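Local atomic coordinates of endoglucanase (Ruminococcus champanellensis, PDB entry 6WQV), a protein that probably hydrolyses internal beta-1,4 links in cellulose and related plant polysaccharides, as a broad-specificity endoglucanase of glycoside hydrolase family 5. Residues A[215-220]-A[271-276]; A[238-243]-A[275-280]; A[305-310]-A[316-321]. All coordinates share one frame; numbering follows the deposited sequence.

How the interactions relate
Along the chain, interaction 1 opens first, at the loop leading into helix 219-223, and closes on helix 263-278. Interaction 2 begins within the span so closed, on strand 236-241, and ends on the same stretch of helix, overlapping it at Asn275 and Ser276, so its loop lies almost wholly within that of interaction 1 and overruns it by a few residues. Interaction 3 follows in series and closes a short turn between helix 297-313 and the last barrel strand, 318-322. It meets interaction 2 through the bond between Tyr307 OH and Ser242 O, and interaction 1 where Ile316 packs on Ile273. Together they join outer helices to the barrel, whose strands 236-241 and 318-322 carry sugar-binding residues.

Interaction 1 (A[215-220]-A[271-276]); sequences ASCSST and QEIYNS
Cys217 projects its thiol against residues 271-276 of helix 263-278, and one sulfur atom makes most of the contact. The apolar part is between Cys217 and Ile273: Cys217 SG lies 4.0 Å from Ile273 CG1, and Cys217 CB touches the same methylene at a similar distance. SG stands opposite its own backbone N (chi1 -177°), a torsion that extends the thiol straight out from the loop onto the helix. Ile273 meets it with the CG1 branch rather than with CG2.

The polar neighbours of the sulfur sit beside it in van der Waals contact. Cys217 SG is 3.7 Å from Ser276 OG and 4.0 Å from Glu272 O, and these two oxygens are themselves joined. Ser276 OG turns back along the helix (chi1 -65°) to bond Glu272 O at 2.8 Å, the donor tilted 31° from the carbonyl plane. Ser276 N reaches the same oxygen at 2.9 Å from the opposite face of that plane. Glu272 O is therefore gripped twice, and the side-chain bond commits the proton of the serine hydroxyl that lies beside the thiol. The helix here includes a wider pi-type turn at 274-276.

Polar bonds between the loop and the start of helix 219-223 hold the other partner. Ser218 is the N-cap of helix 219-223: its side chain caps a backbone N just past Thr220, while Ser218 N bonds to Thr221 OG1 in the first turn. Ser216 O is also held by Thr212 and Thr221.

In the barrel, Cys217 sits between outer layer and sheet, touching Ile240 of strand 236-241 and Val222 of helix 219-223. Ser276 also packs on Val222, whereas Ile273 continues inward to Ile240 and to Val284 and Ile286 of strand 284-289.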
loop_
_atom_site.group_PDB
_atom_site.type_symbol
_atom_site.label_atom_id
_atom_site.label_comp_id
_atom_site.label_asym_id
_atom_site.label_seq_id
_atom_site.Cartn_x
_atom_site.Cartn_y
_atom_site.Cartn_z
ATOM N N ALA A 215 -4.791 -8.126 -2.740
ATOM C CA ALA A 215 -3.332 -7.992 -2.796
ATOM C C ALA A 215 -2.640 -9.278 -2.356
ATOM O O ALA A 215 -1.568 -9.258 -1.744
ATOM C CB ALA A 215 -2.838 -6.795 -1.980
ATOM N N SER A 216 -3.256 -10.412 -2.674
ATOM C CA SER A 216 -2.755 -11.715 -2.279
ATOM C C SER A 216 -2.079 -12.394 -3.455
ATOM O O SER A 216 -2.530 -12.286 -4.603
ATOM C CB SER A 216 -3.893 -12.606 -1.780
ATOM O OG SER A 216 -3.452 -13.936 -1.547
ATOM N N CYS A 217 -1.006 -13.119 -3.161
ATOM C CA CYS A 217 -0.334 -13.972 -4.129
ATOM C C CYS A 217 -0.674 -15.412 -3.779
ATOM O O CYS A 217 -0.223 -15.936 -2.753
ATOM C CB CYS A 217 1.177 -13.752 -4.094
ATOM S SG CYS A 217 2.047 -14.733 -5.331
ATOM N N SER A 218 -1.493 -16.030 -4.620
ATOM C CA SER A 218 -1.788 -17.451 -4.575
ATOM C C SER A 218 -2.039 -17.869 -6.018
ATOM O O SER A 218 -2.238 -17.024 -6.896
ATOM C CB SER A 218 -3.029 -17.744 -3.736
ATOM O OG SER A 218 -4.188 -17.251 -4.386
ATOM N N SER A 219 -2.048 -19.182 -6.260
ATOM C CA SER A 219 -2.337 -19.676 -7.602
ATOM C C SER A 219 -3.663 -19.126 -8.108
ATOM O O SER A 219 -3.780 -18.711 -9.269
ATOM C CB SER A 219 -2.377 -21.204 -7.585
ATOM O OG SER A 219 -1.141 -21.722 -7.131
ATOM N N THR A 220 -4.667 -19.088 -7.234
ATOM C CA THR A 220 -5.996 -18.652 -7.636
ATOM C C THR A 220 -5.996 -17.193 -8.079
ATOM O O THR A 220 -6.557 -16.854 -9.127
ATOM C CB THR A 220 -6.962 -18.868 -6.472
ATOM O OG1 THR A 220 -7.011 -20.267 -6.151
ATOM C CG2 THR A 220 -8.345 -18.372 -6.830
ATOM N N GLN A 271 9.628 -16.677 -2.876
ATOM C CA GLN A 271 9.914 -17.205 -4.206
ATOM C C GLN A 271 8.654 -17.282 -5.058
ATOM O O GLN A 271 8.718 -17.089 -6.278
ATOM C CB GLN A 271 10.555 -18.589 -4.080
ATOM C CG GLN A 271 10.895 -19.265 -5.391
ATOM C CD GLN A 271 11.529 -20.637 -5.191
ATOM O OE1 GLN A 271 12.713 -20.830 -5.473
ATOM N NE2 GLN A 271 10.744 -21.593 -4.699
ATOM N N GLU A 272 7.499 -17.547 -4.437
ATOM C CA GLU A 272 6.257 -17.614 -5.205
ATOM C C GLU A 272 5.892 -16.248 -5.778
ATOM O O GLU A 272 5.381 -16.158 -6.903
ATOM C CB GLU A 272 5.118 -18.132 -4.327
ATOM C CG GLU A 272 5.172 -19.617 -4.049
ATOM C CD GLU A 272 5.017 -20.445 -5.303
ATOM O OE1 GLU A 272 3.903 -20.464 -5.867
ATOM O OE2 GLU A 272 6.013 -21.065 -5.733
ATOM N N ILE A 273 6.113 -15.180 -5.012
ATOM C CA ILE A 273 5.895 -13.835 -5.540
ATOM C C ILE A 273 6.822 -13.577 -6.720
ATOM O O ILE A 273 6.405 -13.054 -7.761
ATOM C CB ILE A 273 6.071 -12.786 -4.426
ATOM C CG1 ILE A 273 5.064 -13.050 -3.302
ATOM C CG2 ILE A 273 5.924 -11.380 -4.987
ATOM C CD1 ILE A 273 5.283 -12.237 -2.036
ATOM N N TYR A 274 8.103 -13.920 -6.569
ATOM C CA TYR A 274 9.050 -13.759 -7.662
ATOM C C TYR A 274 8.615 -14.550 -8.887
ATOM O O TYR A 274 8.590 -14.023 -10.008
ATOM C CB TYR A 274 10.429 -14.219 -7.190
ATOM C CG TYR A 274 11.468 -14.239 -8.275
ATOM C CD1 TYR A 274 11.928 -13.058 -8.835
ATOM C CD2 TYR A 274 11.995 -15.434 -8.738
ATOM C CE1 TYR A 274 12.884 -13.070 -9.833
ATOM C CE2 TYR A 274 12.952 -15.457 -9.726
ATOM C CZ TYR A 274 13.389 -14.275 -10.275
ATOM O OH TYR A 274 14.343 -14.304 -11.266
ATOM N N ASN A 275 8.274 -15.825 -8.694
ATOM C CA ASN A 275 7.942 -16.676 -9.828
ATOM C C ASN A 275 6.663 -16.220 -10.518
ATOM O O ASN A 275 6.540 -16.370 -11.735
ATOM C CB ASN A 275 7.775 -18.124 -9.377
ATOM C CG ASN A 275 9.089 -18.803 -9.083
ATOM O OD1 ASN A 275 10.146 -18.364 -9.534
ATOM N ND2 ASN A 275 9.030 -19.896 -8.329
ATOM N N SER A 276 5.706 -15.683 -9.757
ATOM C CA SER A 276 4.421 -15.280 -10.324
ATOM C C SER A 276 4.538 -14.006 -11.155
ATOM O O SER A 276 3.804 -13.846 -12.141
ATOM C CB SER A 276 3.410 -15.068 -9.192
ATOM O OG SER A 276 3.125 -16.277 -8.506
#

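Interaction 2 (A[238-243]-A[275-280]); sequences VDIHSY and NSFGAK. With GLC (alpha-D-glucopyranose), chain E.
Lys280 NZ reaches back to Asn275 O over 2.6 Å, the donor tilted 20° from the carbonyl plane, and so clasps the turn that carries Phe277, the residue that packs on strand 236-241. Lys280 N adds a bond of 2.9 Å to Phe277 O. The helix widens to pi-type turns at 275-278, and from there the Phe277 ring dips onto the sheet.

Val238 meets this ring over one face: Val238 CG1 is 4.1 Å from the Phe277 centroid, 14° off the normal, in a CH-pi contact. With CG1 turned opposite the backbone N (chi1 173°), CG2 can touch the ring as well, near CD1 and CE1. Ile240 comes in obliquely with its delta methyl, Ile240 CD1 lying 3.9 Å from Phe277 CE2. Val284 and Val222 also pack on the phenylalanine.

This is helix-on-strand packing in a TIM barrel, in which alternate residues of a strand face opposite ways: Val238 and Ile240 look out to the helices, while Asp239 and His241 point inward. At the C-terminal end of the strand lies the sugar pocket. His241 ND1 and GLC O1 are hydrogen-bonded at 2.9 Å, the hydroxyl lying at the ring edge, and the Asp239 carboxylate carbon is in plane with the imidazole at another part of its edge. Tyr243 OH comes within 3.5 Å of GLC C5 and is itself held by Gln288. Gln288, Glu331, Asn163 and His119 also bond this glucose.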
loop_
_atom_site.group_PDB
_atom_site.type_symbol
_atom_site.label_atom_id
_atom_site.label_comp_id
_atom_site.label_asym_id
_atom_site.label_seq_id
_atom_site.Cartn_x
_atom_site.Cartn_y
_atom_site.Cartn_z
ATOM N N VAL A 238 2.887 -4.585 -9.768
ATOM C CA VAL A 238 1.901 -5.287 -8.951
ATOM C C VAL A 238 2.262 -5.136 -7.479
ATOM O O VAL A 238 3.436 -5.260 -7.095
ATOM C CB VAL A 238 1.809 -6.770 -9.351
ATOM C CG1 VAL A 238 0.910 -7.530 -8.377
ATOM C CG2 VAL A 238 1.292 -6.898 -10.786
ATOM N N ASP A 239 1.255 -4.883 -6.647
ATOM C CA ASP A 239 1.428 -4.806 -5.201
ATOM C C ASP A 239 0.875 -6.071 -4.556
ATOM O O ASP A 239 -0.315 -6.384 -4.696
ATOM C CB ASP A 239 0.740 -3.580 -4.595
ATOM C CG ASP A 239 1.042 -3.404 -3.098
ATOM O OD1 ASP A 239 1.660 -4.302 -2.485
ATOM O OD2 ASP A 239 0.655 -2.362 -2.530
ATOM N N ILE A 240 1.740 -6.790 -3.850
ATOM C CA ILE A 240 1.367 -7.929 -3.032
ATOM C C ILE A 240 1.633 -7.555 -1.577
ATOM O O ILE A 240 2.727 -7.082 -1.248
ATOM C CB ILE A 240 2.184 -9.173 -3.416
ATOM C CG1 ILE A 240 1.899 -9.607 -4.864
ATOM C CG2 ILE A 240 1.928 -10.292 -2.419
ATOM C CD1 ILE A 240 0.446 -9.929 -5.181
ATOM N N HIS A 241 0.645 -7.759 -0.708
ATOM C CA HIS A 241 0.881 -7.698 0.732
ATOM C C HIS A 241 1.197 -9.114 1.204
ATOM O O HIS A 241 0.529 -10.080 0.810
ATOM C CB HIS A 241 -0.342 -7.165 1.482
ATOM C CG HIS A 241 -0.829 -5.832 0.996
ATOM N ND1 HIS A 241 -1.895 -5.177 1.580
ATOM C CD2 HIS A 241 -0.424 -5.047 -0.027
ATOM C CE1 HIS A 241 -2.123 -4.049 0.933
ATOM N NE2 HIS A 241 -1.244 -3.944 -0.045
ATOM N N SER A 242 2.236 -9.256 2.032
ATOM C CA SER A 242 2.675 -10.592 2.436
ATOM C C SER A 242 3.124 -10.594 3.896
ATOM O O SER A 242 4.314 -10.506 4.211
ATOM C CB SER A 242 3.746 -11.144 1.485
ATOM O OG SER A 242 3.966 -12.527 1.692
ATOM N N TYR A 243 2.150 -10.722 4.794
ATOM C CA TYR A 243 2.412 -10.832 6.228
ATOM C C TYR A 243 2.656 -12.304 6.522
ATOM O O TYR A 243 1.770 -13.040 6.965
ATOM C CB TYR A 243 1.227 -10.305 7.020
ATOM C CG TYR A 243 0.981 -8.825 6.928
ATOM C CD1 TYR A 243 0.297 -8.275 5.856
ATOM C CD2 TYR A 243 1.387 -7.977 7.944
ATOM C CE1 TYR A 243 0.039 -6.913 5.790
ATOM C CE2 TYR A 243 1.134 -6.619 7.888
ATOM C CZ TYR A 243 0.474 -6.089 6.808
ATOM O OH TYR A 243 0.228 -4.739 6.762
ATOM N N ASN A 275 8.274 -15.825 -8.694
ATOM C CA ASN A 275 7.942 -16.676 -9.828
ATOM C C ASN A 275 6.663 -16.220 -10.518
ATOM O O ASN A 275 6.540 -16.370 -11.735
ATOM C CB ASN A 275 7.775 -18.124 -9.377
ATOM C CG ASN A 275 9.089 -18.803 -9.083
ATOM O OD1 ASN A 275 10.146 -18.364 -9.534
ATOM N ND2 ASN A 275 9.030 -19.896 -8.329
ATOM N N SER A 276 5.706 -15.683 -9.757
ATOM C CA SER A 276 4.421 -15.280 -10.324
ATOM C C SER A 276 4.538 -14.006 -11.155
ATOM O O SER A 276 3.804 -13.846 -12.141
ATOM C CB SER A 276 3.410 -15.068 -9.192
ATOM O OG SER A 276 3.125 -16.277 -8.506
ATOM N N PHE A 277 5.450 -13.106 -10.784
ATOM C CA PHE A 277 5.514 -11.772 -11.379
ATOM C C PHE A 277 6.909 -11.423 -11.893
ATOM O O PHE A 277 7.121 -11.382 -13.107
ATOM C CB PHE A 277 4.995 -10.743 -10.374
ATOM C CG PHE A 277 3.552 -10.956 -10.004
ATOM C CD1 PHE A 277 2.556 -10.733 -10.931
ATOM C CD2 PHE A 277 3.201 -11.419 -8.747
ATOM C CE1 PHE A 277 1.230 -10.941 -10.610
ATOM C CE2 PHE A 277 1.876 -11.629 -8.419
ATOM C CZ PHE A 277 0.885 -11.391 -9.356
ATOM N N GLY A 278 7.864 -11.176 -10.994
ATOM C CA GLY A 278 9.168 -10.699 -11.436
ATOM C C GLY A 278 9.832 -11.603 -12.459
ATOM O O GLY A 278 10.434 -11.124 -13.427
ATOM N N ALA A 279 9.735 -12.921 -12.267
ATOM C CA ALA A 279 10.355 -13.850 -13.206
ATOM C C ALA A 279 9.702 -13.812 -14.583
ATOM O O ALA A 279 10.346 -14.187 -15.570
ATOM C CB ALA A 279 10.295 -15.279 -12.661
ATOM N N LYS A 280 8.438 -13.395 -14.666
ATOM C CA LYS A 280 7.718 -13.255 -15.924
ATOM C C LYS A 280 7.818 -11.850 -16.506
ATOM O O LYS A 280 7.059 -11.512 -17.420
ATOM C CB LYS A 280 6.225 -13.552 -15.720
ATOM C CG LYS A 280 5.820 -15.003 -15.586
ATOM C CD LYS A 280 6.807 -15.798 -14.774
ATOM C CE LYS A 280 6.378 -17.250 -14.677
ATOM N NZ LYS A 280 7.201 -17.984 -13.680
HETATM C C1 GLC E . -3.922 -4.974 4.988
HETATM C C2 GLC E . -4.418 -3.544 5.083
HETATM C C3 GLC E . -4.059 -2.725 6.247
HETATM C C4 GLC E . -4.204 -3.520 7.523
HETATM C C5 GLC E . -3.248 -4.685 7.417
HETATM C C6 GLC E . -3.081 -5.488 8.697
HETATM O O1 GLC E . -2.740 -5.180 4.333
HETATM O O2 GLC E . -4.074 -2.893 3.822
HETATM O O3 GLC E . -4.982 -1.573 6.264
HETATM O O4 GLC E . -3.913 -2.673 8.639
HETATM O O5 GLC E . -3.739 -5.608 6.365
HETATM O O6 GLC E . -4.247 -6.085 9.068
#

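Interaction 3 (A[305-310]-A[316-321]); sequences ENYLRI and IRCIWW. With GLC (alpha-D-glucopyranose), chain E; BGC (beta-D-glucopyranose), chain B.
Cys318 fits against Tyr307 and Leu308 of the helix, its SG meeting the tyrosine at the edge of the ring. Cys318 SG is 3.8 Å from Tyr307 CE1 and 5.1 Å from the ring centroid, at 86° to the ring normal. Leu308 covers the other atom of the thiol side chain, Leu308 CD1 standing 4.0 Å from Cys318 CB.

A second shell fixes the tyrosine. Its CG lies opposite the backbone N (chi1 -163°), swinging the ring inward, past Cys318 SG, toward residue 242, where the hydroxyl bonds Ser242 O; the ring also stacks on Phe289. Phe289 also touches Leu308 and Cys318, and Met352 of helix 346-353 packs on Leu308. The contact thus closes the beta-alpha-beta unit formed by strand 284-289, helix 297-313 and strand 318-322.

Farther along the same strand, Trp321 enters the sugar pocket. GLC C3 sits 3.7 Å above one indole face, offset toward the rim, and Trp321 NE1 donates to BGC O2 at 3.1 Å with an angle of 148°. One indole thereby touches both sugars of a glycosidic link.

For the buried thiol, an approach in the ring plane sets sulfur against the tyrosine C-H rim rather than its pi cloud, consistent with dispersion aided by a weak attraction between sulfur electrons and the slightly positive ring hydrogens.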
loop_
_atom_site.group_PDB
_atom_site.type_symbol
_atom_site.label_atom_id
_atom_site.label_comp_id
_atom_site.label_asym_id
_atom_site.label_seq_id
_atom_site.Cartn_x
_atom_site.Cartn_y
_atom_site.Cartn_z
ATOM N N GLU A 305 15.435 -10.136 9.671
ATOM C CA GLU A 305 16.672 -10.253 8.910
ATOM C C GLU A 305 16.464 -11.136 7.687
ATOM O O GLU A 305 16.897 -10.800 6.580
ATOM C CB GLU A 305 17.781 -10.864 9.768
ATOM C CG GLU A 305 18.181 -10.098 11.008
ATOM C CD GLU A 305 19.267 -10.819 11.795
ATOM O OE1 GLU A 305 19.219 -12.067 11.885
ATOM O OE2 GLU A 305 20.172 -10.136 12.317
ATOM N N ASN A 306 15.793 -12.271 7.873
ATOM C CA ASN A 306 15.645 -13.220 6.775
ATOM C C ASN A 306 14.625 -12.741 5.752
ATOM O O ASN A 306 14.812 -12.956 4.549
ATOM C CB ASN A 306 15.289 -14.592 7.331
ATOM C CG ASN A 306 16.493 -15.313 7.864
ATOM O OD1 ASN A 306 17.287 -15.854 7.095
ATOM N ND2 ASN A 306 16.663 -15.300 9.184
ATOM N N TYR A 307 13.541 -12.098 6.198
ATOM C CA TYR A 307 12.555 -11.573 5.253
ATOM C C TYR A 307 13.220 -10.626 4.255
ATOM O O TYR A 307 13.103 -10.802 3.034
ATOM C CB TYR A 307 11.414 -10.887 6.018
ATOM C CG TYR A 307 10.145 -10.655 5.204
ATOM C CD1 TYR A 307 10.150 -9.786 4.129
ATOM C CD2 TYR A 307 8.960 -11.304 5.519
ATOM C CE1 TYR A 307 9.014 -9.573 3.386
ATOM C CE2 TYR A 307 7.817 -11.097 4.779
ATOM C CZ TYR A 307 7.854 -10.233 3.712
ATOM O OH TYR A 307 6.728 -10.001 2.963
ATOM N N LEU A 308 13.957 -9.629 4.753
ATOM C CA LEU A 308 14.571 -8.652 3.863
ATOM C C LEU A 308 15.683 -9.275 3.028
ATOM O O LEU A 308 15.845 -8.926 1.847
ATOM C CB LEU A 308 15.091 -7.460 4.659
ATOM C CG LEU A 308 14.093 -6.359 4.993
ATOM C CD1 LEU A 308 13.589 -5.650 3.731
ATOM C CD2 LEU A 308 12.913 -6.875 5.787
ATOM N N ARG A 309 16.467 -10.190 3.612
ATOM C CA ARG A 309 17.529 -10.848 2.859
ATOM C C ARG A 309 16.949 -11.638 1.695
ATOM O O ARG A 309 17.424 -11.537 0.558
ATOM C CB ARG A 309 18.353 -11.768 3.771
ATOM C CG ARG A 309 19.502 -12.519 3.074
ATOM C CD ARG A 309 20.212 -13.560 3.957
ATOM N NE ARG A 309 19.274 -14.543 4.485
ATOM C CZ ARG A 309 18.810 -15.574 3.790
ATOM N NH1 ARG A 309 19.207 -15.765 2.540
ATOM N NH2 ARG A 309 17.946 -16.413 4.348
ATOM N N ILE A 310 15.916 -12.431 1.966
ATOM C CA ILE A 310 15.320 -13.245 0.911
ATOM C C ILE A 310 14.633 -12.361 -0.125
ATOM O O ILE A 310 14.791 -12.570 -1.337
ATOM C CB ILE A 310 14.362 -14.287 1.515
ATOM C CG1 ILE A 310 15.125 -15.273 2.403
ATOM C CG2 ILE A 310 13.659 -15.049 0.406
ATOM C CD1 ILE A 310 14.223 -16.123 3.292
ATOM N N ILE A 316 12.951 -7.944 -4.784
ATOM C CA ILE A 316 11.618 -7.487 -4.395
ATOM C C ILE A 316 11.763 -6.485 -3.254
ATOM O O ILE A 316 12.223 -6.846 -2.164
ATOM C CB ILE A 316 10.706 -8.641 -3.964
ATOM C CG1 ILE A 316 10.525 -9.639 -5.106
ATOM C CG2 ILE A 316 9.353 -8.089 -3.532
ATOM C CD1 ILE A 316 9.808 -10.900 -4.701
ATOM N N ARG A 317 11.353 -5.240 -3.501
ATOM C CA ARG A 317 11.364 -4.224 -2.457
ATOM C C ARG A 317 10.218 -4.459 -1.486
ATOM O O ARG A 317 9.156 -4.978 -1.854
ATOM C CB ARG A 317 11.173 -2.835 -3.066
ATOM C CG ARG A 317 12.197 -2.396 -4.084
ATOM C CD ARG A 317 13.561 -2.213 -3.462
ATOM N NE ARG A 317 14.292 -3.470 -3.497
ATOM C CZ ARG A 317 14.928 -3.936 -4.569
ATOM N NH1 ARG A 317 14.932 -3.251 -5.702
ATOM N NH2 ARG A 317 15.552 -5.099 -4.498
ATOM N N CYS A 318 10.426 -4.042 -0.230
ATOM C CA CYS A 318 9.475 -4.269 0.853
ATOM C C CYS A 318 9.140 -2.972 1.575
ATOM O O CYS A 318 10.008 -2.110 1.749
ATOM C CB CYS A 318 10.076 -5.247 1.875
ATOM S SG CYS A 318 10.481 -6.870 1.187
ATOM N N ILE A 319 7.889 -2.860 2.037
ATOM C CA ILE A 319 7.382 -1.663 2.716
ATOM C C ILE A 319 6.707 -2.086 4.021
ATOM O O ILE A 319 5.653 -2.728 4.005
ATOM C CB ILE A 319 6.415 -0.859 1.828
ATOM C CG1 ILE A 319 7.020 -0.616 0.445
ATOM C CG2 ILE A 319 6.068 0.466 2.494
ATOM C CD1 ILE A 319 6.211 0.343 -0.440
ATOM N N TRP A 320 7.297 -1.684 5.151
ATOM C CA TRP A 320 6.781 -2.060 6.465
ATOM C C TRP A 320 5.455 -1.352 6.743
ATOM O O TRP A 320 5.300 -0.164 6.456
ATOM C CB TRP A 320 7.809 -1.687 7.563
ATOM C CG TRP A 320 7.315 -2.010 8.961
ATOM C CD1 TRP A 320 6.514 -1.237 9.755
ATOM C CD2 TRP A 320 7.563 -3.213 9.699
ATOM N NE1 TRP A 320 6.239 -1.890 10.936
ATOM C CE2 TRP A 320 6.884 -3.096 10.933
ATOM C CE3 TRP A 320 8.301 -4.366 9.441
ATOM C CZ2 TRP A 320 6.916 -4.101 11.893
ATOM C CZ3 TRP A 320 8.338 -5.357 10.394
ATOM C CH2 TRP A 320 7.649 -5.218 11.609
ATOM N N TRP A 321 4.505 -2.069 7.342
ATOM C CA TRP A 321 3.229 -1.489 7.757
ATOM C C TRP A 321 3.356 -0.981 9.194
ATOM O O TRP A 321 3.420 -1.782 10.127
ATOM C CB TRP A 321 2.112 -2.525 7.659
ATOM C CG TRP A 321 0.803 -2.016 8.149
ATOM C CD1 TRP A 321 0.175 -2.330 9.319
ATOM C CD2 TRP A 321 -0.049 -1.085 7.480
ATOM N NE1 TRP A 321 -1.010 -1.647 9.425
ATOM C CE2 TRP A 321 -1.177 -0.876 8.304
ATOM C CE3 TRP A 321 0.025 -0.406 6.260
ATOM C CZ2 TRP A 321 -2.203 -0.015 7.949
ATOM C CZ3 TRP A 321 -0.999 0.445 5.907
ATOM C CH2 TRP A 321 -2.106 0.632 6.743
HETATM C C1 GLC E . -3.922 -4.974 4.988
HETATM C C2 GLC E . -4.418 -3.544 5.083
HETATM C C3 GLC E . -4.059 -2.725 6.247
HETATM C C4 GLC E . -4.204 -3.520 7.523
HETATM C C5 GLC E . -3.248 -4.685 7.417
HETATM C C6 GLC E . -3.081 -5.488 8.697
HETATM O O1 GLC E . -2.740 -5.180 4.333
HETATM O O2 GLC E . -4.074 -2.893 3.822
HETATM O O3 GLC E . -4.982 -1.573 6.264
HETATM O O4 GLC E . -3.913 -2.673 8.639
HETATM O O5 GLC E . -3.739 -5.608 6.365
HETATM O O6 GLC E . -4.247 -6.085 9.068
HETATM C C2 BGC B . -4.322 -2.268 10.932
HETATM C C3 BGC B . -5.358 -2.360 12.005
HETATM C C4 BGC B . -6.676 -1.761 11.584
HETATM C C5 BGC B . -7.168 -2.369 10.289
HETATM C C6 BGC B . -8.387 -1.733 9.701
HETATM C C1 BGC B . -4.811 -2.885 9.629
HETATM O O2 BGC B . -3.102 -2.931 11.347
HETATM O O3 BGC B . -4.856 -1.666 13.202
HETATM O O4 BGC B . -7.713 -2.074 12.587
HETATM O O5 BGC B . -6.104 -2.244 9.253
HETATM O O6 BGC B . -8.858 -2.519 8.601
#